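Local coordinates for putative GH105 family protein (Salmonella enterica subsp. enterica serovar Paratyphi A, PDB 3QWT) that is of unknown function but, as a possible member of glycoside hydrolase family 105, may release unsaturated uronic acid units from pectin-like or related oligosaccharides, at residues A[169-174]-A[196-201]; A[145-148]-A[152-155]. One frame throughout, in Å; residues are numbered along the deposited sequence.

Contact 1 of 2, residues A[169-174]-A[196-201]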
ATOM      1  N   ASP A 169     -27.904   8.638 -28.262  1.00 25.81           N
ATOM      2  CA  ASP A 169     -26.987   7.892 -29.103  1.00 27.22           C
ATOM      3  C   ASP A 169     -25.520   8.156 -28.701  1.00 32.84           C
ATOM      4  O   ASP A 169     -24.645   7.305 -28.863  1.00 40.33           O
ATOM      5  CB  ASP A 169     -27.222   8.250 -30.589  1.00 34.67           C
ATOM      6  CG  ASP A 169     -28.715   8.114 -31.020  1.00 45.39           C
ATOM      7  OD1 ASP A 169     -29.040   7.256 -31.879  1.00 40.44           O
ATOM      8  OD2 ASP A 169     -29.569   8.869 -30.503  1.00 41.98           O
ATOM      9  N   THR A 170     -25.256   9.342 -28.178  1.00 25.96           N
ATOM     10  CA  THR A 170     -23.911   9.683 -27.762  1.00 32.30           C
ATOM     11  C   THR A 170     -23.396   8.634 -26.797  1.00 31.12           C
ATOM     12  O   THR A 170     -22.222   8.330 -26.815  1.00 24.43           O
ATOM     13  CB  THR A 170     -23.866  11.061 -27.113  1.00 31.40           C
ATOM     14  OG1 THR A 170     -24.334  12.030 -28.054  1.00 34.69           O
ATOM     15  CG2 THR A 170     -22.456  11.422 -26.680  1.00 27.89           C
ATOM     16  N   LEU A 171     -24.269   8.054 -25.973  1.00 27.73           N
ATOM     17  CA  LEU A 171     -23.748   7.135 -24.956  1.00 33.86           C
ATOM     18  C   LEU A 171     -23.114   5.900 -25.583  1.00 31.84           C
ATOM     19  O   LEU A 171     -22.148   5.357 -25.044  1.00 28.33           O
ATOM     20  CB  LEU A 171     -24.794   6.771 -23.888  1.00 32.44           C
ATOM     21  CG  LEU A 171     -25.086   7.919 -22.905  1.00 37.42           C
ATOM     22  CD1 LEU A 171     -26.421   7.737 -22.207  1.00 41.08           C
ATOM     23  CD2 LEU A 171     -23.962   8.086 -21.877  1.00 33.99           C
HETATM   24  N   MSE A 172     -23.642   5.481 -26.732  1.00 25.32           N
HETATM   25  CA  MSE A 172     -23.149   4.292 -27.408  1.00 29.02           C
HETATM   26  C   MSE A 172     -21.945   4.583 -28.316  1.00 40.33           C
HETATM   27  O   MSE A 172     -20.969   3.820 -28.332  1.00 42.41           O
HETATM   28  CB  MSE A 172     -24.274   3.638 -28.225  1.00 33.79           C
HETATM   29  CG  MSE A 172     -23.855   2.430 -29.059  1.00 29.06           C
HETATM   30 SE   MSE A 172     -23.496   0.844 -27.973  0.77 52.11          SE
HETATM   31  CE  MSE A 172     -21.613   0.608 -28.432  1.00 42.37           C
HETATM   32  N   MSE A 173     -22.023   5.678 -29.067  1.00 35.89           N
HETATM   33  CA  MSE A 173     -21.050   5.969 -30.122  1.00 32.55           C
HETATM   34  C   MSE A 173     -19.736   6.617 -29.660  1.00 34.14           C
HETATM   35  O   MSE A 173     -18.738   6.536 -30.372  1.00 32.44           O
HETATM   36  CB  MSE A 173     -21.670   6.861 -31.186  1.00 31.02           C
HETATM   37  CG  MSE A 173     -23.052   6.426 -31.643  1.00 31.39           C
HETATM   38 SE   MSE A 173     -23.210   4.516 -31.978  0.67 42.83          SE
HETATM   39  CE  MSE A 173     -25.175   4.461 -32.005  1.00 45.84           C
ATOM     40  N   THR A 174     -19.735   7.283 -28.505  1.00 27.55           N
ATOM     41  CA  THR A 174     -18.516   7.944 -28.018  1.00 25.07           C
ATOM     42  C   THR A 174     -18.206   7.678 -26.550  1.00 30.53           C
ATOM     43  O   THR A 174     -17.066   7.406 -26.191  1.00 34.63           O
ATOM     44  CB  THR A 174     -18.543   9.479 -28.274  1.00 29.56           C
ATOM     45  OG1 THR A 174     -18.399   9.718 -29.672  1.00 30.80           O
ATOM     46  CG2 THR A 174     -17.399  10.185 -27.569  1.00 27.95           C
ATOM     47  N   TYR A 196     -18.976  11.066 -15.837  1.00 25.74           N
ATOM     48  CA  TYR A 196     -19.630  12.360 -15.795  1.00 27.99           C
ATOM     49  C   TYR A 196     -20.622  12.498 -16.951  1.00 30.71           C
ATOM     50  O   TYR A 196     -21.758  12.933 -16.755  1.00 22.90           O
ATOM     51  CB  TYR A 196     -18.630  13.502 -15.785  1.00 22.11           C
ATOM     52  CG  TYR A 196     -19.277  14.856 -15.842  1.00 26.46           C
ATOM     53  CD1 TYR A 196     -19.830  15.432 -14.698  1.00 25.72           C
ATOM     54  CD2 TYR A 196     -19.366  15.556 -17.048  1.00 27.10           C
ATOM     55  CE1 TYR A 196     -20.431  16.671 -14.735  1.00 26.95           C
ATOM     56  CE2 TYR A 196     -19.968  16.818 -17.103  1.00 30.10           C
ATOM     57  CZ  TYR A 196     -20.503  17.362 -15.934  1.00 33.27           C
ATOM     58  OH  TYR A 196     -21.107  18.592 -15.963  1.00 32.28           O
ATOM     59  N   GLN A 197     -20.210  12.103 -18.150  1.00 26.39           N
ATOM     60  CA  GLN A 197     -21.127  12.211 -19.270  1.00 25.04           C
ATOM     61  C   GLN A 197     -22.418  11.402 -18.998  1.00 32.22           C
ATOM     62  O   GLN A 197     -23.519  11.864 -19.302  1.00 34.33           O
ATOM     63  CB  GLN A 197     -20.456  11.808 -20.580  1.00 23.69           C
ATOM     64  CG  GLN A 197     -19.433  12.834 -21.084  1.00 29.18           C
ATOM     65  CD  GLN A 197     -20.055  14.216 -21.285  1.00 41.71           C
ATOM     66  OE1 GLN A 197     -21.229  14.334 -21.668  1.00 36.60           O
ATOM     67  NE2 GLN A 197     -19.277  15.266 -21.013  1.00 36.65           N
ATOM     68  N   PHE A 198     -22.280  10.221 -18.398  1.00 22.26           N
ATOM     69  CA  PHE A 198     -23.442   9.399 -18.094  1.00 29.19           C
ATOM     70  C   PHE A 198     -24.406  10.180 -17.201  1.00 31.85           C
ATOM     71  O   PHE A 198     -25.576  10.340 -17.552  1.00 32.35           O
ATOM     72  CB  PHE A 198     -23.016   8.128 -17.383  1.00 32.93           C
ATOM     73  CG  PHE A 198     -23.609   6.894 -17.957  1.00 51.85           C
ATOM     74  CD1 PHE A 198     -22.876   6.106 -18.836  1.00 60.31           C
ATOM     75  CD2 PHE A 198     -24.894   6.506 -17.612  1.00 60.00           C
ATOM     76  CE1 PHE A 198     -23.414   4.952 -19.365  1.00 65.67           C
ATOM     77  CE2 PHE A 198     -25.442   5.358 -18.138  1.00 65.23           C
ATOM     78  CZ  PHE A 198     -24.702   4.577 -19.020  1.00 68.87           C
ATOM     79  N   LEU A 199     -23.889  10.677 -16.066  1.00 20.18           N
ATOM     80  CA  LEU A 199     -24.707  11.404 -15.103  1.00 29.23           C
ATOM     81  C   LEU A 199     -25.411  12.604 -15.742  1.00 35.03           C
ATOM     82  O   LEU A 199     -26.586  12.844 -15.490  1.00 32.41           O
ATOM     83  CB  LEU A 199     -23.865  11.836 -13.897  1.00 21.34           C
ATOM     84  CG  LEU A 199     -23.234  10.687 -13.098  1.00 17.81           C
ATOM     85  CD1 LEU A 199     -22.259  11.252 -12.090  1.00 19.62           C
ATOM     86  CD2 LEU A 199     -24.283   9.815 -12.388  1.00 18.47           C
ATOM     87  N   LEU A 200     -24.700  13.344 -16.588  1.00 35.29           N
ATOM     88  CA  LEU A 200     -25.290  14.527 -17.205  1.00 31.12           C
ATOM     89  C   LEU A 200     -26.351  14.109 -18.205  1.00 26.68           C
ATOM     90  O   LEU A 200     -27.403  14.756 -18.303  1.00 29.66           O
ATOM     91  CB  LEU A 200     -24.240  15.406 -17.900  1.00 29.62           C
ATOM     92  CG  LEU A 200     -24.776  16.794 -18.263  1.00 30.75           C
ATOM     93  CD1 LEU A 200     -25.201  17.533 -16.999  1.00 29.13           C
ATOM     94  CD2 LEU A 200     -23.753  17.620 -19.029  1.00 29.29           C
ATOM     95  N   HIS A 201     -26.073  13.043 -18.961  1.00 21.03           N
ATOM     96  CA  HIS A 201     -27.044  12.550 -19.924  1.00 29.20           C
ATOM     97  C   HIS A 201     -28.326  12.127 -19.189  1.00 36.73           C
ATOM     98  O   HIS A 201     -29.418  12.530 -19.584  1.00 32.94           O
ATOM     99  CB  HIS A 201     -26.491  11.421 -20.788  1.00 25.65           C
ATOM    100  CG  HIS A 201     -25.678  11.901 -21.956  1.00 33.45           C
ATOM    101  ND1 HIS A 201     -24.412  12.427 -21.813  1.00 34.71           N
ATOM    102  CD2 HIS A 201     -25.970  11.973 -23.275  1.00 39.67           C
ATOM    103  CE1 HIS A 201     -23.952  12.786 -23.000  1.00 40.57           C
ATOM    104  NE2 HIS A 201     -24.881  12.532 -23.904  1.00 36.10           N
TER
HETATM  105  O   HOH W   1     -24.776  13.837 -26.380  1.00 28.67           O
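The hydroxyl of T170 is joined to H201 through one water, which lies 2.8 Å from H201 NE2 and 2.5 Å from T170 OG1, the latter short enough to be treated with caution. T170 OG1 is also hydrogen-bonded to H155 ND1 and weakly to W167 O, so the water is one of several groups round a buried oxygen. Directly across the contact, T170 CB lies 3.7 Å from H201 NE2, approaching the ring obliquely. The rotation of the imidazole is fixed at its other nitrogen: H201 ND1 donates to Q197 O, one helical turn back, at 2.7 Å. This carbonyl oxygen lies close to the ring plane and also accepts the helical bond from H201 N; ND1 stands above the carbonyl plane, 46° out of it. L171 lies between the rings of F198 and H201. With its CG set beside the backbone N (chi1 -73°), it reaches forward and splits its branches: CD1 packs on H201 CB, and CD2 lies over one face of F198, 4.1 Å from the ring centroid in a CH-pi contact. L171 CG also rests above a face of H201. The segments belong to consecutive helices of the alpha/alpha toroid, 170-184 and 188-205; the axes of 170-174 and 196-201 run nearly antiparallel (162°), 11.1 Å apart at closest approach. Around this pair, F198 continues onto V240, I241 and F244 of helix 231-248, and H201 leans on M166 of strand 165-167.

Contact 2 of 2, residues A[145-148]-A[152-155]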
HETATM    1  N   MSE A 145     -13.576  17.755 -29.037  1.00 34.24           N
HETATM    2  CA  MSE A 145     -14.991  17.572 -29.359  1.00 34.32           C
HETATM    3  C   MSE A 145     -15.803  18.697 -28.717  1.00 29.14           C
HETATM    4  O   MSE A 145     -15.622  19.010 -27.547  1.00 33.68           O
HETATM    5  CB  MSE A 145     -15.477  16.191 -28.925  1.00 31.71           C
HETATM    6  CG  MSE A 145     -16.987  16.034 -28.781  1.00 30.03           C
HETATM    7 SE   MSE A 145     -17.352  14.293 -27.958  0.73 40.00          SE
HETATM    8  CE  MSE A 145     -18.907  13.694 -29.017  1.00 38.31           C
ATOM      9  N   PRO A 146     -16.672  19.340 -29.505  1.00 25.89           N
ATOM     10  CA  PRO A 146     -17.511  20.438 -29.028  1.00 28.38           C
ATOM     11  C   PRO A 146     -18.260  20.035 -27.736  1.00 31.90           C
ATOM     12  O   PRO A 146     -18.762  18.912 -27.660  1.00 35.42           O
ATOM     13  CB  PRO A 146     -18.518  20.634 -30.175  1.00 22.35           C
ATOM     14  CG  PRO A 146     -17.906  20.058 -31.357  1.00 29.28           C
ATOM     15  CD  PRO A 146     -16.979  18.962 -30.893  1.00 30.73           C
ATOM     16  N   ARG A 147     -18.333  20.923 -26.745  1.00 29.65           N
ATOM     17  CA  ARG A 147     -19.161  20.650 -25.546  1.00 37.72           C
ATOM     18  C   ARG A 147     -20.321  21.627 -25.427  1.00 32.89           C
ATOM     19  O   ARG A 147     -20.204  22.785 -25.823  1.00 31.95           O
ATOM     20  CB  ARG A 147     -18.344  20.718 -24.249  1.00 33.19           C
ATOM     21  CG  ARG A 147     -17.162  19.760 -24.171  1.00 39.39           C
ATOM     22  CD  ARG A 147     -17.604  18.310 -24.097  1.00 42.77           C
ATOM     23  NE  ARG A 147     -16.648  17.498 -23.345  1.00 39.81           N
ATOM     24  CZ  ARG A 147     -15.675  16.773 -23.892  1.00 30.81           C
ATOM     25  NH1 ARG A 147     -15.511  16.752 -25.203  1.00 28.26           N
ATOM     26  NH2 ARG A 147     -14.851  16.073 -23.127  1.00 34.33           N
ATOM     27  N   THR A 148     -21.426  21.163 -24.856  1.00 33.32           N
ATOM     28  CA  THR A 148     -22.538  22.032 -24.538  1.00 26.57           C
ATOM     29  C   THR A 148     -22.263  22.682 -23.197  1.00 30.89           C
ATOM     30  O   THR A 148     -21.217  22.437 -22.600  1.00 29.27           O
ATOM     31  CB  THR A 148     -23.845  21.238 -24.415  1.00 29.79           C
ATOM     32  OG1 THR A 148     -23.831  20.459 -23.212  1.00 29.30           O
ATOM     33  CG2 THR A 148     -24.042  20.319 -25.616  1.00 29.00           C
ATOM     34  N   GLY A 152     -21.372  19.096 -21.288  1.00 31.32           N
ATOM     35  CA  GLY A 152     -22.002  17.942 -21.898  1.00 28.34           C
ATOM     36  C   GLY A 152     -21.418  17.707 -23.275  1.00 32.12           C
ATOM     37  O   GLY A 152     -21.085  18.651 -23.992  1.00 33.70           O
HETATM   38  N   MSE A 153     -21.270  16.447 -23.649  1.00 32.24           N
HETATM   39  CA  MSE A 153     -20.813  16.131 -24.996  1.00 30.40           C
HETATM   40  C   MSE A 153     -21.877  16.509 -26.026  1.00 33.51           C
HETATM   41  O   MSE A 153     -23.038  16.096 -25.925  1.00 36.30           O
HETATM   42  CB  MSE A 153     -20.456  14.663 -25.106  1.00 23.59           C
HETATM   43  CG  MSE A 153     -19.180  14.338 -24.349  1.00 31.95           C
HETATM   44 SE   MSE A 153     -18.545  12.581 -24.830  0.74 39.16          SE
HETATM   45  CE  MSE A 153     -16.679  12.763 -24.291  1.00 25.60           C
ATOM     46  N   GLN A 154     -21.488  17.324 -27.000  1.00 29.59           N
ATOM     47  CA  GLN A 154     -22.438  17.776 -27.997  1.00 35.61           C
ATOM     48  C   GLN A 154     -22.550  16.711 -29.076  1.00 39.21           C
ATOM     49  O   GLN A 154     -21.534  16.229 -29.577  1.00 39.11           O
ATOM     50  CB  GLN A 154     -22.001  19.111 -28.587  1.00 37.45           C
ATOM     51  CG  GLN A 154     -22.915  19.633 -29.679  1.00 35.65           C
ATOM     52  CD  GLN A 154     -22.561  21.044 -30.060  1.00 40.48           C
ATOM     53  OE1 GLN A 154     -22.592  21.961 -29.224  1.00 37.84           O
ATOM     54  NE2 GLN A 154     -22.200  21.234 -31.322  1.00 42.74           N
ATOM     55  N   HIS A 155     -23.776  16.317 -29.413  1.00 35.96           N
ATOM     56  CA  HIS A 155     -23.953  15.281 -30.423  1.00 36.33           C
ATOM     57  C   HIS A 155     -23.633  15.813 -31.821  1.00 43.93           C
ATOM     58  O   HIS A 155     -24.528  15.937 -32.662  1.00 41.94           O
ATOM     59  CB  HIS A 155     -25.364  14.680 -30.381  1.00 33.68           C
ATOM     60  CG  HIS A 155     -25.505  13.430 -31.195  1.00 38.08           C
ATOM     61  ND1 HIS A 155     -25.152  12.186 -30.713  1.00 41.64           N
ATOM     62  CD2 HIS A 155     -25.937  13.232 -32.462  1.00 33.47           C
ATOM     63  CE1 HIS A 155     -25.379  11.275 -31.643  1.00 40.24           C
ATOM     64  NE2 HIS A 155     -25.854  11.883 -32.715  1.00 36.68           N
TER
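R147 and M153 face each other as a lone antiparallel beta bridge, a non-hydrogen-bonded pair whose CA atoms are 4.8 Å apart, where the loop that follows helix 131-143 doubles back on itself. A backbone bond flanks the pair at each end. T148 N donates to G152 O at 2.7 Å and 160°, and Q154 N donates to P146 O at 3.2 Å. G152 O takes a further approach from R147 CA, a CA-H...O contact between the paired backbones. On the M145 and M153 side, the two selenomethionine chains cross at about a right angle, with M145 SE and M153 SE 3.8 Å apart. M153, extended beyond CG, also runs alongside R147 in the same direction and lays its CE over one face of the guanidinium, 3.8 Å above the plane and toward the rim, nearest NH2. The arginine is steered from further out: R147 NH2 forms a salt bridge with E193 of helix 188-205, and NH1 bonds to A141 O near the end of helix 131-143, with a weak bond to M145 O besides. M153 in turn packs on T170, T174 and L178, tying the bridge to helix 170-184. On the side of P146 and T148, Q154 stretches out fully, CG anti to its own N (chi1 178°), and the rotation of its amide is fixed by two backbone groups of the loop before strand 165-167, OE1 accepting from Q164 N and NE2 donating to E161 O. Thus tethered, Q154 brings NE2 to 3.9 Å from P146 CB, while its own CB meets the T148 methyl, CG2, at 3.8 Å.

Overall arrangement
In sequence, contact 2 precedes contact 1, yet their centres lie only about 10 Å apart and the two touch directly. Q197 OE1 of contact 1 accepts a probable hydrogen bond from M153 N, 2.9 Å away, and L200 CD2 packs on G152 CA at 3.4 Å, so helix 188-205 backs the bridged loop. The probable bond between T170 OG1 and H155 ND1 measures 2.8 Å, and D169 CB lies 3.7 Å from H155 CE1. The D169 carboxylate is hydrogen-bonded to W236 and H215, and H155 NE2 to a glycerol, probably from the crystallisation liquor; this region may adjoin the substrate site of the GH88/GH105 toroid.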